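Local coordinates for multicopper oxidase (Uncultured bacterium, PDB 4E9Y), which probably couples the one-electron oxidation of its substrates to the reduction of dioxygen to water, using bound copper ions as a multicopper oxidase, at residues A[37-42]-A[120-125]. Residues are numbered along the deposited sequence; the frame is centred on the assembly and turned at random.
Sequences IHVQEG and GPLIVD
Ile-37 and Leu-122 begin a run of four parallel bridges that continues to Gln-40 and Asp-125, joining strands 36-40 and 119-125 as neighbours in one sheet of a cupredoxin-like domain, the beta-sandwich unit of multicopper oxidases. Five backbone hydrogen bonds zip the pair. Ile-37 N reaches Pro-121 O, Ile-37 O accepts from Ile-123 N at 2.8 Å, and Val-39 binds Ile-123 and Asp-125 through its N and O. Beyond the end of strand 36-40, Glu-41 N still donates to Asp-125 O at 2.9 Å. Proline suits position 121, where only its carbonyl is used in this ladder.

Branched aliphatic side chains fill one face, where Ile-37 and Val-39 also touch strand 3-18 and Leu-122 and Val-124 rest on Leu-101. Leu-122 turns its CD1 against Ile-37 CG2 at 3.6 Å, while the methyls Val-39 CG2 and Val-124 CG2 meet at 4.0 Å. A bound copper ion lies about 10 Å from the side chain of Leu-122.

The other face carries a polar pair, a buried His-38 bonded to a partly exposed Asp-125. With CG anti to the backbone N (chi1 -167°), the His-38 ring extends over Ile-123, and its CD2 lies 3.7 Å from Ile-123 CG2. A histidine fits because its ring can lie against the isoleucine methyl while NE2 reaches the carboxylate. The carboxylate, turned 75° from the ring, has its second oxygen, OD2, hydrogen-bonded to Tyr-305, whose ring also packs edge-to-face with His-38. A leucine in place of His-38 would probably leave Asp-125 OD1 without its donor and the carboxylate less firmly oriented. In the native pair, His-38 NE2 donates to Asp-125 OD1 at 2.7 Å, the acceptor lying in the imidazole plane but the donor standing above the carboxylate plane.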
# COMPACT_ATOMS: atom_id res chain seq x y z
N ILE A 37 15.36 -14.01 -17.99
CA ILE A 37 15.14 -15.41 -18.36
C ILE A 37 13.76 -15.49 -18.97
O ILE A 37 12.79 -15.07 -18.30
CB ILE A 37 15.28 -16.37 -17.16
CG1 ILE A 37 16.64 -16.27 -16.51
CG2 ILE A 37 14.88 -17.77 -17.61
CD1 ILE A 37 16.84 -17.12 -15.25
N HIS A 38 13.64 -15.97 -20.18
CA HIS A 38 12.37 -15.94 -20.91
C HIS A 38 12.13 -17.34 -21.46
O HIS A 38 12.92 -17.82 -22.29
CB HIS A 38 12.45 -14.91 -22.05
CG HIS A 38 11.13 -14.57 -22.66
ND1 HIS A 38 11.01 -13.73 -23.76
CD2 HIS A 38 9.87 -14.94 -22.34
CE1 HIS A 38 9.71 -13.62 -24.05
NE2 HIS A 38 8.99 -14.34 -23.22
N VAL A 39 11.10 -18.03 -20.99
CA VAL A 39 10.86 -19.42 -21.36
C VAL A 39 9.39 -19.58 -21.68
O VAL A 39 8.62 -18.62 -21.54
CB VAL A 39 11.31 -20.38 -20.24
CG1 VAL A 39 12.79 -20.24 -19.92
CG2 VAL A 39 10.55 -20.16 -18.92
N GLN A 40 9.00 -20.76 -22.13
CA GLN A 40 7.62 -21.07 -22.42
C GLN A 40 6.97 -21.93 -21.34
O GLN A 40 7.67 -22.74 -20.74
CB GLN A 40 7.58 -21.83 -23.75
CG GLN A 40 6.20 -21.90 -24.39
CD GLN A 40 6.33 -22.35 -25.84
OE1 GLN A 40 7.25 -23.10 -26.18
NE2 GLN A 40 5.42 -21.89 -26.68
N GLU A 41 5.67 -21.72 -21.15
CA GLU A 41 4.92 -22.57 -20.23
C GLU A 41 5.21 -24.04 -20.51
O GLU A 41 5.17 -24.48 -21.66
CB GLU A 41 3.44 -22.26 -20.42
CG GLU A 41 2.51 -23.05 -19.51
CD GLU A 41 1.04 -22.78 -19.76
OE1 GLU A 41 0.64 -22.00 -20.65
OE2 GLU A 41 0.24 -23.39 -19.01
N GLY A 42 5.56 -24.78 -19.46
CA GLY A 42 5.86 -26.21 -19.54
C GLY A 42 7.31 -26.51 -19.80
O GLY A 42 7.74 -27.68 -19.73
N GLY A 120 16.16 -10.44 -10.63
CA GLY A 120 15.99 -10.27 -12.06
C GLY A 120 14.66 -10.85 -12.49
O GLY A 120 13.97 -11.49 -11.67
N PRO A 121 14.24 -10.63 -13.73
CA PRO A 121 12.92 -11.04 -14.20
C PRO A 121 12.91 -12.42 -14.84
O PRO A 121 13.87 -12.80 -15.52
CB PRO A 121 12.60 -9.99 -15.28
CG PRO A 121 13.96 -9.68 -15.87
CD PRO A 121 14.99 -9.89 -14.77
N LEU A 122 11.82 -13.15 -14.63
CA LEU A 122 11.61 -14.48 -15.17
C LEU A 122 10.25 -14.47 -15.85
O LEU A 122 9.23 -14.42 -15.17
CB LEU A 122 11.70 -15.54 -14.06
CG LEU A 122 11.19 -16.93 -14.43
CD1 LEU A 122 11.94 -17.52 -15.62
CD2 LEU A 122 11.31 -17.86 -13.21
N ILE A 123 10.25 -14.46 -17.17
CA ILE A 123 9.02 -14.35 -17.93
C ILE A 123 8.65 -15.70 -18.53
O ILE A 123 9.42 -16.26 -19.31
CB ILE A 123 9.16 -13.29 -19.05
CG1 ILE A 123 9.65 -11.95 -18.50
CG2 ILE A 123 7.85 -13.17 -19.80
CD1 ILE A 123 8.74 -11.38 -17.42
N VAL A 124 7.46 -16.18 -18.17
CA VAL A 124 7.01 -17.47 -18.66
C VAL A 124 5.88 -17.21 -19.63
O VAL A 124 4.80 -16.73 -19.23
CB VAL A 124 6.54 -18.42 -17.53
CG1 VAL A 124 6.04 -19.73 -18.13
CG2 VAL A 124 7.67 -18.67 -16.55
N ASP A 125 6.06 -17.47 -20.93
CA ASP A 125 4.97 -17.19 -21.84
C ASP A 125 3.84 -18.20 -21.75
O ASP A 125 4.07 -19.40 -21.91
CB ASP A 125 5.41 -17.22 -23.31
CG ASP A 125 6.19 -16.02 -23.77
OD1 ASP A 125 6.44 -15.09 -22.98
OD2 ASP A 125 6.59 -15.98 -24.95